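Local coordinates for shikimate 5-dehydrogenase (Mycobacterium fortuitum subsp. fortuitum DSM 46621, PDB 4XIJ), which probably catalyses the NADP-dependent interconversion of 3-dehydroshikimate and shikimate, the fourth of seven steps leading to chorismate, at residues G120-A125 / A196-I201; A129-S134 / V143-L148; P230-V235 / G240-G245; A185-A190 / A210-R215. All coordinates share one frame; numbering follows the deposited sequence.

Contact 1: G120-A125 / A196-I201; sequences GALGTA and AAVSTI
L122 reaches V198 through an extended outer chain, CD1 lying anti to CA (chi2 -178°), while its first torsion is strained away from a staggered value (chi1 -100°). V198 meets it with CG2, the methyl set anti to the carbonyl carbon and beside the backbone N. The two side chains meet at a slant, L122 CD1 standing 3.8 Å from V198 CG2. This is the packing of a helix end on an inner strand of a Rossmann-type parallel sheet: L122 belongs to the last turn of helix 114-122, and strand 196-199 is bonded by its backbone to strands 128-132 and 218-221. The helix stops at G123, whose positive phi of 81° would press a side chain against the carbonyl oxygen of L122, and a weak bond of 3.0 Å runs from T124 N to L122 O across the turn. L122 O also accepts a hydrogen bond from R218 NH2, so the end of the helix is tied to the next strand of the sheet. Beyond the turn the chain comes back to the start of strand 196-199, and the CA atoms of A125 and A196 approach to 5.2 Å. L145 of helix 138-147 touches both L122 and A125 and helps to bury the apolar patch. Small side chains permit the close approach at this end: A125 CB lies 3.8 Å from A196 CB, and the same A196 methyl rests 3.6 Å from the carbonyl oxygen A125 O.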
loop_
_atom_site.group_PDB
_atom_site.type_symbol
_atom_site.label_atom_id
_atom_site.label_comp_id
_atom_site.label_asym_id
_atom_site.label_seq_id
_atom_site.Cartn_x
_atom_site.Cartn_y
_atom_site.Cartn_z
ATOM N N GLY A 120 -3.330 7.676 -3.413
ATOM C CA GLY A 120 -4.563 8.192 -2.844
ATOM C C GLY A 120 -4.264 9.009 -1.593
ATOM O O GLY A 120 -4.871 10.080 -1.378
ATOM N N ALA A 121 -3.396 8.493 -0.712
ATOM C CA ALA A 121 -3.135 9.218 0.547
ATOM C C ALA A 121 -2.411 10.533 0.315
ATOM O O ALA A 121 -2.690 11.532 0.985
ATOM C CB ALA A 121 -2.310 8.318 1.502
ATOM N N LEU A 122 -1.458 10.535 -0.614
ATOM C CA LEU A 122 -0.659 11.730 -0.850
ATOM C C LEU A 122 -1.346 12.751 -1.747
ATOM O O LEU A 122 -1.152 13.957 -1.589
ATOM C CB LEU A 122 0.659 11.336 -1.492
ATOM C CG LEU A 122 1.878 11.248 -0.616
ATOM C CD1 LEU A 122 3.104 10.870 -1.489
ATOM C CD2 LEU A 122 2.155 12.617 0.087
ATOM N N GLY A 123 -2.137 12.286 -2.706
ATOM C CA GLY A 123 -2.721 13.189 -3.688
ATOM C C GLY A 123 -1.767 13.543 -4.817
ATOM O O GLY A 123 -1.968 13.140 -5.978
ATOM N N THR A 124 -0.759 14.354 -4.500
ATOM C CA THR A 124 0.365 14.614 -5.419
ATOM C C THR A 124 1.630 14.606 -4.577
ATOM O O THR A 124 1.586 14.786 -3.353
ATOM C CB THR A 124 0.220 15.973 -6.151
ATOM O OG1 THR A 124 1.242 16.116 -7.136
ATOM C CG2 THR A 124 0.333 17.161 -5.157
ATOM N N ALA A 125 2.765 14.382 -5.230
ATOM C CA ALA A 125 4.043 14.424 -4.533
ATOM C C ALA A 125 4.978 15.494 -5.121
ATOM O O ALA A 125 6.191 15.475 -4.857
ATOM C CB ALA A 125 4.716 13.036 -4.597
ATOM N N ALA A 196 7.924 16.153 -1.246
ATOM C CA ALA A 196 7.128 15.192 -0.478
ATOM C C ALA A 196 8.010 14.040 -0.076
ATOM O O ALA A 196 9.052 13.821 -0.698
ATOM C CB ALA A 196 5.930 14.642 -1.335
ATOM N N ALA A 197 7.567 13.286 0.921
ATOM C CA ALA A 197 8.242 12.022 1.291
ATOM C C ALA A 197 7.239 10.985 1.721
ATOM O O ALA A 197 6.178 11.345 2.257
ATOM C CB ALA A 197 9.284 12.209 2.425
ATOM N N VAL A 198 7.590 9.708 1.502
ATOM C CA VAL A 198 6.870 8.576 2.069
ATOM C C VAL A 198 7.838 7.896 3.005
ATOM O O VAL A 198 8.865 7.404 2.566
ATOM C CB VAL A 198 6.408 7.575 0.979
ATOM C CG1 VAL A 198 5.619 6.399 1.595
ATOM C CG2 VAL A 198 5.571 8.302 -0.064
ATOM N N SER A 199 7.498 7.825 4.277
ATOM C CA SER A 199 8.346 7.166 5.252
ATOM C C SER A 199 7.839 5.768 5.561
ATOM O O SER A 199 6.687 5.588 6.000
ATOM C CB SER A 199 8.400 7.984 6.547
ATOM O OG SER A 199 9.304 7.358 7.435
ATOM N N THR A 200 8.653 4.762 5.266
ATOM C CA THR A 200 8.250 3.366 5.383
ATOM C C THR A 200 8.820 2.663 6.614
ATOM O O THR A 200 8.561 1.468 6.811
ATOM C CB THR A 200 8.681 2.556 4.119
ATOM O OG1 THR A 200 10.108 2.417 4.087
ATOM C CG2 THR A 200 8.183 3.234 2.833
ATOM N N ILE A 201 9.574 3.393 7.438
ATOM C CA ILE A 201 10.285 2.767 8.559
ATOM C C ILE A 201 9.540 2.982 9.889
ATOM O O ILE A 201 8.673 3.868 10.020
ATOM C CB ILE A 201 11.730 3.321 8.656
ATOM C CG1 ILE A 201 11.759 4.821 9.002
ATOM C CG2 ILE A 201 12.524 3.037 7.348
ATOM C CD1 ILE A 201 13.209 5.325 9.196
#

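Contact 2: A129-S134 / V143-L148; sequences ALVIGS and VALAEL
A129, near the start of strand 128-132, sets its methyl against both branches of L145, CB lying 3.7 Å from CD2 and 3.8 Å from CD1 of that leucine. L130 turns its side chain to the far face of the sheet, where it meets A194, and adds to this contact little beyond its carbonyl, with O 4.3 Å from L145 CD1. V131 comes back to the helix side. Its CG1 is anti to the backbone N (chi1 174°), which leaves CG2, beside that N, to face the helix, and V131 CG2 presses on L145 CD1 at 3.4 Å, tighter than ordinary van der Waals contact. L145 is thus the one helix side chain that serves both strand positions: CD1 is shared between A129 and V131, CD2 goes to A129. Its CG sits beside the backbone N and anti to the carbonyl carbon, and the same side chain also meets I153 of the adjacent strand and A125 of the loop before the strand. I132 again points to the other face, towards V156 and I182. Just past the strand, G133 takes a phi of 103°, a backbone shape that suits a residue without a side chain. The axes of strand 129-132 and helix 143-147 approach to 10.0 Å at the closest point and run nearly antiparallel, at 169°. Strand 128-132, helix 138-147 and strand 152-157 form a beta-alpha-beta crossover, and the glycine-bearing turn after the first strand is consistent with the dinucleotide-binding motif of a Rossmann fold, here probably for NADP.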
loop_
_atom_site.group_PDB
_atom_site.type_symbol
_atom_site.label_atom_id
_atom_site.label_comp_id
_atom_site.label_asym_id
_atom_site.label_seq_id
_atom_site.Cartn_x
_atom_site.Cartn_y
_atom_site.Cartn_z
ATOM N N ALA A 129 10.576 13.624 -4.790
ATOM C CA ALA A 129 10.028 12.873 -3.640
ATOM C C ALA A 129 11.065 11.980 -3.035
ATOM O O ALA A 129 11.915 11.455 -3.759
ATOM C CB ALA A 129 8.805 12.008 -4.073
ATOM N N LEU A 130 10.993 11.800 -1.721
ATOM C CA LEU A 130 11.865 10.877 -0.993
ATOM C C LEU A 130 11.074 9.639 -0.593
ATOM O O LEU A 130 9.901 9.735 -0.216
ATOM C CB LEU A 130 12.400 11.511 0.314
ATOM C CG LEU A 130 12.957 12.931 0.164
ATOM C CD1 LEU A 130 13.474 13.436 1.522
ATOM C CD2 LEU A 130 14.081 13.008 -0.914
ATOM N N VAL A 131 11.725 8.485 -0.622
ATOM C CA VAL A 131 11.235 7.284 0.057
ATOM C C VAL A 131 12.204 7.071 1.205
ATOM O O VAL A 131 13.440 6.987 1.014
ATOM C CB VAL A 131 11.199 6.075 -0.873
ATOM C CG1 VAL A 131 10.820 4.823 -0.107
ATOM C CG2 VAL A 131 10.229 6.341 -1.998
ATOM N N ILE A 132 11.684 7.049 2.431
ATOM C CA ILE A 132 12.559 6.798 3.592
ATOM C C ILE A 132 12.491 5.302 3.896
ATOM O O ILE A 132 11.417 4.796 4.240
ATOM C CB ILE A 132 12.143 7.604 4.863
ATOM C CG1 ILE A 132 11.736 9.065 4.578
ATOM C CG2 ILE A 132 13.254 7.521 5.916
ATOM C CD1 ILE A 132 12.779 9.867 3.868
ATOM N N GLY A 133 13.621 4.607 3.819
ATOM C CA GLY A 133 13.683 3.172 4.039
ATOM C C GLY A 133 13.792 2.385 2.744
ATOM O O GLY A 133 13.552 2.921 1.631
ATOM N N SER A 134 14.159 1.116 2.879
ATOM C CA SER A 134 14.399 0.242 1.728
ATOM C C SER A 134 13.779 -1.126 1.911
ATOM O O SER A 134 14.168 -2.066 1.223
ATOM C CB SER A 134 15.901 0.079 1.454
ATOM O OG SER A 134 16.564 -0.473 2.584
ATOM N N VAL A 143 6.737 2.852 -7.122
ATOM C CA VAL A 143 5.864 2.791 -8.294
ATOM C C VAL A 143 4.747 3.849 -8.142
ATOM O O VAL A 143 4.466 4.546 -9.095
ATOM C CB VAL A 143 5.295 1.379 -8.470
ATOM C CG1 VAL A 143 4.152 1.330 -9.493
ATOM C CG2 VAL A 143 6.424 0.373 -8.876
ATOM N N ALA A 144 4.200 4.005 -6.935
ATOM C CA ALA A 144 3.205 5.043 -6.708
ATOM C C ALA A 144 3.743 6.426 -6.982
ATOM O O ALA A 144 3.050 7.246 -7.597
ATOM C CB ALA A 144 2.663 4.958 -5.276
ATOM N N LEU A 145 4.962 6.718 -6.512
ATOM C CA LEU A 145 5.502 8.050 -6.762
ATOM C C LEU A 145 5.678 8.273 -8.259
ATOM O O LEU A 145 5.382 9.385 -8.766
ATOM C CB LEU A 145 6.816 8.248 -5.975
ATOM C CG LEU A 145 6.605 8.382 -4.469
ATOM C CD1 LEU A 145 8.010 8.290 -3.777
ATOM C CD2 LEU A 145 5.904 9.662 -4.094
ATOM N N ALA A 146 6.137 7.243 -8.988
ATOM C CA ALA A 146 6.263 7.400 -10.428
ATOM C C ALA A 146 4.887 7.652 -11.070
ATOM O O ALA A 146 4.766 8.442 -12.013
ATOM C CB ALA A 146 6.911 6.183 -11.071
ATOM N N GLU A 147 3.864 6.978 -10.551
ATOM C CA GLU A 147 2.494 7.163 -11.061
ATOM C C GLU A 147 1.931 8.537 -10.703
ATOM O O GLU A 147 1.007 9.025 -11.359
ATOM C CB GLU A 147 1.560 6.075 -10.511
ATOM C CG GLU A 147 1.828 4.707 -11.116
ATOM C CD GLU A 147 0.778 3.742 -10.715
ATOM O OE1 GLU A 147 -0.140 4.148 -9.970
ATOM O OE2 GLU A 147 0.822 2.604 -11.202
ATOM N N LEU A 148 2.470 9.170 -9.660
ATOM C CA LEU A 148 2.089 10.564 -9.347
ATOM C C LEU A 148 2.817 11.564 -10.254
ATOM O O LEU A 148 2.602 12.769 -10.139
ATOM C CB LEU A 148 2.380 10.904 -7.884
ATOM C CG LEU A 148 1.545 10.137 -6.857
ATOM C CD1 LEU A 148 1.978 10.507 -5.411
ATOM C CD2 LEU A 148 0.076 10.495 -7.109
#

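Contact 3: P230-V235 / G240-G245; sequences PLAQAV and GEAING
Helix 230-235 and strand 241-243 run in nearly opposite directions, at 156°, with their axes 7.5 Å apart at the closest point. The connection between them is short and is closed by one backbone hydrogen bond, G240 N to V235 O at 2.9 Å with an N-H...O angle of 151°; the donor is tilted out of the carbonyl plane. Beyond that bond the contact is van der Waals packing of methyls on methyl and backbone. V235 holds CG1 anti to its own nitrogen (chi1 170°), which lays this methyl over the strand's entry, 3.7 Å from E241 O and 3.8 Å from G240 C. G240 has no beta carbon where one would project into that methyl, and the chain can pass close by. One turn earlier in the helix, A232 CB meets A242 CB at 3.6 Å, methyl against methyl, and A242 CB also lies 3.8 Å from A232 CA. V235 further packs on V219 of the neighbouring strand. On the other side of the strand E241 turns away from the helix, and its OE1 forms a salt bridge with R218 NE. After the strand, N244 OD1 accepts a bond from L246 N and caps the start of helix 246-261. Helix 230-237 supplies the connection from strand 218-221 to strand 241-243, the last beta-alpha-beta unit at the edge of the parallel Rossmann-type sheet.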
loop_
_atom_site.group_PDB
_atom_site.type_symbol
_atom_site.label_atom_id
_atom_site.label_comp_id
_atom_site.label_asym_id
_atom_site.label_seq_id
_atom_site.Cartn_x
_atom_site.Cartn_y
_atom_site.Cartn_z
ATOM N N PRO A 230 6.922 10.999 16.226
ATOM C CA PRO A 230 7.952 12.053 16.284
ATOM C C PRO A 230 8.214 12.726 14.937
ATOM O O PRO A 230 8.355 13.978 14.867
ATOM C CB PRO A 230 9.199 11.291 16.773
ATOM C CG PRO A 230 8.606 10.280 17.698
ATOM C CD PRO A 230 7.310 9.811 17.003
ATOM N N LEU A 231 8.266 11.923 13.878
ATOM C CA LEU A 231 8.420 12.473 12.532
ATOM C C LEU A 231 7.285 13.464 12.205
ATOM O O LEU A 231 7.537 14.609 11.785
ATOM C CB LEU A 231 8.433 11.324 11.514
ATOM C CG LEU A 231 8.444 11.733 10.033
ATOM C CD1 LEU A 231 9.647 12.657 9.699
ATOM C CD2 LEU A 231 8.480 10.453 9.169
ATOM N N ALA A 232 6.038 13.045 12.434
ATOM C CA ALA A 232 4.902 13.920 12.133
ATOM C C ALA A 232 4.963 15.188 12.943
ATOM O O ALA A 232 4.610 16.255 12.442
ATOM C CB ALA A 232 3.607 13.196 12.403
ATOM N N GLN A 233 5.356 15.062 14.212
ATOM C CA GLN A 233 5.397 16.233 15.071
ATOM C C GLN A 233 6.405 17.256 14.558
ATOM O O GLN A 233 6.164 18.463 14.558
ATOM C CB GLN A 233 5.746 15.843 16.499
ATOM C CG GLN A 233 4.632 15.096 17.197
ATOM C CD GLN A 233 5.090 14.637 18.580
ATOM O OE1 GLN A 233 5.487 15.464 19.429
ATOM N NE2 GLN A 233 5.094 13.337 18.800
ATOM N N ALA A 234 7.549 16.767 14.130
ATOM C CA ALA A 234 8.563 17.670 13.607
ATOM C C ALA A 234 8.106 18.350 12.325
ATOM O O ALA A 234 8.299 19.554 12.151
ATOM C CB ALA A 234 9.852 16.927 13.365
ATOM N N VAL A 235 7.517 17.563 11.419
ATOM C CA VAL A 235 7.017 18.129 10.180
ATOM C C VAL A 235 5.969 19.207 10.484
ATOM O O VAL A 235 5.988 20.311 9.914
ATOM C CB VAL A 235 6.415 17.025 9.279
ATOM C CG1 VAL A 235 5.658 17.630 8.072
ATOM C CG2 VAL A 235 7.543 16.125 8.744
ATOM N N GLY A 240 4.680 22.049 8.001
ATOM C CA GLY A 240 4.275 21.131 6.962
ATOM C C GLY A 240 3.051 20.295 7.288
ATOM O O GLY A 240 2.415 20.451 8.346
ATOM N N GLU A 241 2.716 19.403 6.362
ATOM C CA GLU A 241 1.580 18.511 6.518
ATOM C C GLU A 241 2.052 17.089 6.706
ATOM O O GLU A 241 2.889 16.599 5.928
ATOM C CB GLU A 241 0.677 18.584 5.273
ATOM C CG GLU A 241 -0.547 17.651 5.416
ATOM C CD GLU A 241 -1.418 17.568 4.175
ATOM O OE1 GLU A 241 -1.010 18.099 3.115
ATOM O OE2 GLU A 241 -2.509 16.967 4.276
ATOM N N ALA A 242 1.499 16.415 7.703
ATOM C CA ALA A 242 1.802 15.022 7.953
ATOM C C ALA A 242 0.510 14.229 7.792
ATOM O O ALA A 242 -0.545 14.607 8.329
ATOM C CB ALA A 242 2.387 14.823 9.380
ATOM N N ILE A 243 0.593 13.138 7.047
ATOM C CA ILE A 243 -0.529 12.233 6.783
ATOM C C ILE A 243 -0.160 10.856 7.325
ATOM O O ILE A 243 0.996 10.425 7.123
ATOM C CB ILE A 243 -0.781 12.116 5.277
ATOM C CG1 ILE A 243 -1.088 13.493 4.687
ATOM C CG2 ILE A 243 -1.932 11.159 4.963
ATOM C CD1 ILE A 243 -0.717 13.597 3.248
ATOM N N ASN A 244 -1.070 10.160 8.020
ATOM C CA ASN A 244 -0.634 8.843 8.538
ATOM C C ASN A 244 -1.101 7.631 7.757
ATOM O O ASN A 244 -1.883 7.738 6.816
ATOM C CB ASN A 244 -0.991 8.663 10.026
ATOM C CG ASN A 244 -2.478 8.497 10.326
ATOM O OD1 ASN A 244 -3.201 7.814 9.628
ATOM N ND2 ASN A 244 -2.884 9.024 11.466
ATOM N N GLY A 245 -0.588 6.465 8.164
ATOM C CA GLY A 245 -0.786 5.248 7.406
ATOM C C GLY A 245 -2.212 4.773 7.313
ATOM O O GLY A 245 -2.500 3.966 6.439
#

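Contact 4: A185-A190 / A210-R215; sequences AALADA and ADALAR
L187 lays its forked end over A212 and L213, one methyl to each. With CG anti to the backbone N (chi1 179°) and CD2 anti to CA, the side chain stretches straight out from the first turn of helix 187-193 and delivers CD2 to 3.8 Å from A212 CB. The other branch diverges to meet the end of a second leucine more loosely, L187 CD1 standing 4.2 Å from L213 CD2. Both leucines are buried, while A212 is exposed, so the contact is a small apolar patch with A212 at its exposed margin. The partner is a short, weakly bonded helical turn: L213 N to A210 O is a weak bond of 3.2 Å, and A214 N to D211 O is weak as well. L213 also touches V191 of helix 187-193 and L231 of helix 230-237. A210 and A214 also lean on A234 of that latter helix. Helix 210-213 is thus flanked by helices 187-193 and 230-237, in the layer that covers the face of the parallel sheet turned away from helix 138-147.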
loop_
_atom_site.group_PDB
_atom_site.type_symbol
_atom_site.label_atom_id
_atom_site.label_comp_id
_atom_site.label_asym_id
_atom_site.label_seq_id
_atom_site.Cartn_x
_atom_site.Cartn_y
_atom_site.Cartn_z
ATOM N N ALA A 185 25.987 13.102 4.991
ATOM C CA ALA A 185 25.983 14.539 4.768
ATOM C C ALA A 185 25.059 15.013 3.644
ATOM O O ALA A 185 24.840 16.231 3.497
ATOM C CB ALA A 185 27.410 15.011 4.473
ATOM N N ALA A 186 24.550 14.096 2.825
ATOM C CA ALA A 186 23.766 14.529 1.661
ATOM C C ALA A 186 22.300 14.681 1.982
ATOM O O ALA A 186 21.533 15.145 1.145
ATOM C CB ALA A 186 23.926 13.575 0.522
ATOM N N LEU A 187 21.896 14.288 3.186
ATOM C CA LEU A 187 20.449 14.300 3.495
ATOM C C LEU A 187 19.884 15.726 3.486
ATOM O O LEU A 187 18.758 15.970 3.012
ATOM C CB LEU A 187 20.157 13.609 4.840
ATOM C CG LEU A 187 18.694 13.560 5.312
ATOM C CD1 LEU A 187 17.782 12.790 4.292
ATOM C CD2 LEU A 187 18.607 12.945 6.701
ATOM N N ALA A 188 20.631 16.692 3.992
ATOM C CA ALA A 188 20.083 18.047 4.085
ATOM C C ALA A 188 19.707 18.580 2.712
ATOM O O ALA A 188 18.644 19.194 2.545
ATOM C CB ALA A 188 21.070 18.964 4.744
ATOM N N ASP A 189 20.574 18.355 1.733
ATOM C CA ASP A 189 20.273 18.817 0.382
ATOM C C ASP A 189 19.074 18.074 -0.228
ATOM O O ASP A 189 18.264 18.687 -0.923
ATOM C CB ASP A 189 21.472 18.654 -0.549
ATOM C CG ASP A 189 22.566 19.686 -0.311
ATOM O OD1 ASP A 189 22.349 20.668 0.442
ATOM O OD2 ASP A 189 23.654 19.522 -0.911
ATOM N N ALA A 190 18.958 16.765 0.028
ATOM C CA ALA A 190 17.802 16.006 -0.467
ATOM C C ALA A 190 16.497 16.564 0.133
ATOM O O ALA A 190 15.478 16.687 -0.560
ATOM C CB ALA A 190 17.946 14.555 -0.139
ATOM N N ALA A 210 13.951 12.817 12.594
ATOM C CA ALA A 210 12.767 13.677 12.457
ATOM C C ALA A 210 13.118 15.152 12.232
ATOM O O ALA A 210 12.530 15.806 11.370
ATOM C CB ALA A 210 11.862 13.557 13.677
ATOM N N ASP A 211 14.072 15.683 12.984
ATOM C CA ASP A 211 14.453 17.069 12.799
ATOM C C ASP A 211 15.066 17.305 11.423
ATOM O O ASP A 211 14.805 18.315 10.794
ATOM C CB ASP A 211 15.445 17.498 13.865
ATOM C CG ASP A 211 14.785 17.726 15.217
ATOM O OD1 ASP A 211 13.527 17.692 15.313
ATOM O OD2 ASP A 211 15.542 17.929 16.183
ATOM N N ALA A 212 15.865 16.358 10.952
ATOM C CA ALA A 212 16.467 16.480 9.621
ATOM C C ALA A 212 15.423 16.372 8.500
ATOM O O ALA A 212 15.599 16.971 7.461
ATOM C CB ALA A 212 17.557 15.413 9.446
ATOM N N LEU A 213 14.332 15.629 8.722
ATOM C CA LEU A 213 13.278 15.462 7.716
ATOM C C LEU A 213 12.166 16.492 7.859
ATOM O O LEU A 213 11.261 16.548 7.026
ATOM C CB LEU A 213 12.672 14.058 7.806
ATOM C CG LEU A 213 13.636 12.938 7.466
ATOM C CD1 LEU A 213 13.016 11.607 7.904
ATOM C CD2 LEU A 213 13.910 12.990 5.915
ATOM N N ALA A 214 12.227 17.306 8.899
ATOM C CA ALA A 214 11.133 18.236 9.233
ATOM C C ALA A 214 10.761 19.185 8.142
ATOM O O ALA A 214 9.583 19.569 8.060
ATOM C CB ALA A 214 11.481 19.036 10.488
ATOM N N ARG A 215 11.740 19.601 7.334
ATOM C CA ARG A 215 11.453 20.566 6.302
ATOM C C ARG A 215 10.858 19.998 5.019
ATOM O O ARG A 215 10.550 20.773 4.109
ATOM C CB ARG A 215 12.700 21.369 5.938
ATOM C CG ARG A 215 12.971 22.436 7.006
ATOM C CD ARG A 215 14.267 23.215 6.731
ATOM N NE ARG A 215 14.214 23.926 5.464
ATOM C CZ ARG A 215 15.275 24.432 4.847
ATOM N NH1 ARG A 215 16.482 24.348 5.407
ATOM N NH2 ARG A 215 15.130 25.043 3.668
#

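In the fold
All four contacts belong to the parallel six-stranded sheet and its helices. Contacts 1 and 2 have centres 7 Å apart and join through neighbouring strands: V198 O lies 2.8 Å from I132 N, and T200 OG1 lies 2.7 Å from I132 O. I201 CG2 also packs 3.5 Å from G133 CA, at the turn that probably faces NADP. Contact 3 is about 11 Å from contact 1 between centres, with S199 CB 3.6 Å from L231 CD2. Contact 4 lies on the face of the sheet away from the helix of contact 2; I132 projects on that face and brings CD1 to 3.9 Å from L213 CD2. Contacts 3 and 4 meet where A234 CB lies 3.5 Å from A210 O.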